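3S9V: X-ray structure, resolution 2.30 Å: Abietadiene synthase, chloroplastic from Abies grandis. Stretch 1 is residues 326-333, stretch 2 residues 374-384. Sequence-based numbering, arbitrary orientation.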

# COMPACT_ATOMS: atom_id res chain seq x y z
N GLY A 326 2.76 -9.59 -0.99
CA GLY A 326 3.74 -10.22 -0.13
C GLY A 326 5.14 -9.68 -0.33
O GLY A 326 5.86 -9.47 0.64
N LEU A 327 5.54 -9.46 -1.58
CA LEU A 327 6.88 -8.94 -1.85
C LEU A 327 7.11 -7.58 -1.19
O LEU A 327 8.13 -7.39 -0.52
CB LEU A 327 7.14 -8.85 -3.36
CG LEU A 327 8.45 -8.15 -3.78
CD1 LEU A 327 9.63 -8.80 -3.07
CD2 LEU A 327 8.61 -8.23 -5.29
N ARG A 328 6.17 -6.66 -1.34
CA ARG A 328 6.33 -5.33 -0.72
C ARG A 328 6.31 -5.35 0.80
O ARG A 328 7.22 -4.82 1.45
CB ARG A 328 5.27 -4.35 -1.21
CG ARG A 328 5.43 -2.92 -0.64
CD ARG A 328 4.38 -1.98 -1.21
NE ARG A 328 3.07 -2.59 -1.09
CZ ARG A 328 2.28 -2.48 -0.03
NH1 ARG A 328 1.12 -3.11 -0.02
NH2 ARG A 328 2.64 -1.71 0.99
N ILE A 329 5.28 -5.96 1.38
CA ILE A 329 5.15 -6.01 2.83
C ILE A 329 6.24 -6.83 3.53
O ILE A 329 6.73 -6.42 4.58
CB ILE A 329 3.77 -6.54 3.24
CG1 ILE A 329 2.70 -5.56 2.75
CG2 ILE A 329 3.70 -6.70 4.76
CD1 ILE A 329 1.26 -5.99 3.04
N LEU A 330 6.61 -7.97 2.97
CA LEU A 330 7.66 -8.80 3.56
C LEU A 330 9.00 -8.07 3.45
O LEU A 330 9.84 -8.13 4.35
CB LEU A 330 7.75 -10.16 2.87
CG LEU A 330 6.58 -11.12 3.16
CD1 LEU A 330 6.73 -12.39 2.34
CD2 LEU A 330 6.56 -11.47 4.65
N ARG A 331 9.19 -7.37 2.33
CA ARG A 331 10.41 -6.62 2.14
C ARG A 331 10.51 -5.49 3.14
O ARG A 331 11.54 -5.32 3.81
CB ARG A 331 10.49 -6.05 0.72
CG ARG A 331 11.50 -4.91 0.59
CD ARG A 331 11.85 -4.64 -0.85
NE ARG A 331 12.68 -5.71 -1.39
CZ ARG A 331 13.17 -5.72 -2.62
NH1 ARG A 331 13.92 -6.74 -3.02
NH2 ARG A 331 12.89 -4.73 -3.46
N LEU A 332 9.44 -4.70 3.27
CA LEU A 332 9.47 -3.59 4.21
C LEU A 332 9.66 -4.05 5.64
O LEU A 332 10.22 -3.32 6.46
CB LEU A 332 8.20 -2.74 4.09
CG LEU A 332 8.10 -1.91 2.79
CD1 LEU A 332 6.75 -1.22 2.71
CD2 LEU A 332 9.22 -0.88 2.76
N HIS A 333 9.22 -5.27 5.96
CA HIS A 333 9.38 -5.76 7.32
C HIS A 333 10.66 -6.55 7.60
O HIS A 333 10.75 -7.25 8.60
CB HIS A 333 8.15 -6.57 7.73
CG HIS A 333 6.96 -5.72 8.01
ND1 HIS A 333 6.54 -5.42 9.29
CD2 HIS A 333 6.12 -5.06 7.18
CE1 HIS A 333 5.50 -4.60 9.24
NE2 HIS A 333 5.23 -4.37 7.97
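Stretch 2, residues 374-384: HVSFPGETIME

Stretch 2 packs against one side of a helix as a loop that turns into the start of a second helix, and the contact is organised around a single arginine, R331, whose guanidinium is paired with a carboxylate, hydrogen-bonded to a backbone carbonyl and stacked on an aromatic ring, with a modest apolar fringe around it. Stretch 1 is helical from 326 to 332, carried by regular backbone hydrogen bonds such as R331 N to L327 O (3.0 Å), and H333 is the first residue to leave helical angles. Stretch 2 begins close to the helix with a tight bend at V375 (phi -93°, psi 64°), spanned by a weak hydrogen bond from S376 N to H374 O (3.0 Å); S376 and F377 are then extended, with psi 161° at both. The backbones come nearest at R328 and V375, whose CA atoms are 6.9 Å apart, and from there the chain moves away from the first helix. A type II beta turn from F377 to E380, closed by E380 N to F377 O at 3.3 Å, then reverses it. G379 takes phi 85° and psi 2° in this turn, where a CB would be jammed against the carbonyl O of P378. E380 occupies the N-cap position, and the new helix begins at T381; its residue M383 comes back within reach of stretch 1.

R331 points toward stretch 2 and reaches it with a largely extended side chain (chi1 and chi2 both t, chi3 m). Its guanidinium meets E380 in a two-pronged salt bridge: NH2 of R331 donates to OE1 of E380 at 2.9 Å, and NH1 of R331 donates to OE2 of E380 at 3.1 Å, both nearly straight. NH2 of R331 also donates to the carbonyl O of V375 at 3.0 Å, so this one nitrogen ties V375 to the residue that precedes the second helix. These acceptors lie at the edge of the guanidinium, near its plane, which leaves its faces free for stacking. F377 covers one of them: the planes are 15° apart, and CZ of R331 lies 3.5 Å from CE2 of F377 and 3.8 Å from the ring centroid, a cation-pi arrangement over the ring face. Within stretch 2, F377 N donates to OE1 of E380 at 2.9 Å, so the same carboxylate oxygen that receives R331 also holds the backbone at the start of the turn.

Mostly apolar contacts fill in around this polar centre. V375 points toward the helix, its CG1 3.8 Å from CD2 of L332 and 4.1 Å from CD of R331, while its CG2 is 4.0 Å from CG of R328; one valine thus touches three residues of the helix. M383 lies against L327, with SD of M383 4.2 Å from CD2 of L327, and its CE is 4.0 Å from NH2 of R331. S376 points away, and its hydroxyl is hydrogen-bonded elsewhere in the structure.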

# COMPACT_ATOMS: atom_id res chain seq x y z
N HIS A 374 7.65 0.38 -6.67
CA HIS A 374 8.36 1.56 -6.21
C HIS A 374 9.36 1.27 -5.10
O HIS A 374 10.31 2.02 -4.90
CB HIS A 374 7.38 2.64 -5.74
CG HIS A 374 6.69 3.35 -6.86
ND1 HIS A 374 7.29 4.38 -7.57
CD2 HIS A 374 5.48 3.16 -7.44
CE1 HIS A 374 6.48 4.78 -8.53
NE2 HIS A 374 5.37 4.05 -8.47
N VAL A 375 9.16 0.17 -4.37
CA VAL A 375 10.06 -0.17 -3.27
C VAL A 375 11.15 -1.09 -3.81
O VAL A 375 11.27 -2.25 -3.41
CB VAL A 375 9.30 -0.84 -2.11
CG1 VAL A 375 10.18 -0.93 -0.89
CG2 VAL A 375 8.04 -0.05 -1.79
N SER A 376 11.94 -0.55 -4.72
CA SER A 376 12.99 -1.29 -5.37
C SER A 376 14.39 -0.91 -4.93
O SER A 376 14.63 0.17 -4.39
CB SER A 376 12.89 -1.08 -6.88
OG SER A 376 13.03 0.30 -7.16
N PHE A 377 15.32 -1.83 -5.21
CA PHE A 377 16.73 -1.66 -4.89
C PHE A 377 17.47 -1.47 -6.21
O PHE A 377 16.96 -1.81 -7.27
CB PHE A 377 17.27 -2.89 -4.18
CG PHE A 377 16.60 -3.18 -2.87
CD1 PHE A 377 15.90 -2.18 -2.20
CD2 PHE A 377 16.69 -4.44 -2.30
CE1 PHE A 377 15.29 -2.44 -0.97
CE2 PHE A 377 16.09 -4.71 -1.07
CZ PHE A 377 15.39 -3.70 -0.41
N PRO A 378 18.69 -0.92 -6.15
CA PRO A 378 19.44 -0.72 -7.38
C PRO A 378 19.65 -2.03 -8.12
O PRO A 378 19.92 -3.06 -7.51
CB PRO A 378 20.75 -0.10 -6.90
CG PRO A 378 20.88 -0.62 -5.49
CD PRO A 378 19.48 -0.52 -4.97
N GLY A 379 19.51 -1.98 -9.44
CA GLY A 379 19.71 -3.16 -10.26
C GLY A 379 18.53 -4.10 -10.42
O GLY A 379 18.66 -5.14 -11.05
N GLU A 380 17.38 -3.77 -9.85
CA GLU A 380 16.22 -4.64 -10.00
C GLU A 380 15.41 -4.22 -11.22
O GLU A 380 14.36 -3.59 -11.10
CB GLU A 380 15.37 -4.62 -8.73
CG GLU A 380 16.16 -5.05 -7.50
CD GLU A 380 15.29 -5.32 -6.28
OE1 GLU A 380 14.42 -4.49 -5.97
OE2 GLU A 380 15.50 -6.36 -5.63
N THR A 381 15.93 -4.57 -12.39
CA THR A 381 15.30 -4.24 -13.67
C THR A 381 13.81 -4.63 -13.74
O THR A 381 13.00 -3.89 -14.28
CB THR A 381 16.04 -4.93 -14.83
OG1 THR A 381 17.39 -4.44 -14.89
CG2 THR A 381 15.36 -4.66 -16.16
N ILE A 382 13.47 -5.79 -13.19
CA ILE A 382 12.08 -6.25 -13.22
C ILE A 382 11.12 -5.25 -12.55
O ILE A 382 10.02 -5.05 -13.03
CB ILE A 382 11.94 -7.63 -12.53
CG1 ILE A 382 10.54 -8.21 -12.79
CG2 ILE A 382 12.17 -7.50 -11.03
CD1 ILE A 382 10.31 -8.58 -14.23
N MET A 383 11.56 -4.64 -11.45
CA MET A 383 10.72 -3.68 -10.73
C MET A 383 10.49 -2.43 -11.57
O MET A 383 9.42 -1.82 -11.50
CB MET A 383 11.37 -3.29 -9.39
CG MET A 383 11.48 -4.44 -8.38
SD MET A 383 9.89 -4.98 -7.66
CE MET A 383 9.96 -4.15 -6.09
N GLU A 384 11.49 -2.04 -12.35
CA GLU A 384 11.38 -0.87 -13.22
C GLU A 384 10.36 -1.19 -14.31
O GLU A 384 9.50 -0.37 -14.64
CB GLU A 384 12.73 -0.56 -13.85
CG GLU A 384 12.80 0.76 -14.60
CD GLU A 384 14.13 0.92 -15.34
OE1 GLU A 384 15.20 0.63 -14.74
OE2 GLU A 384 14.10 1.33 -16.53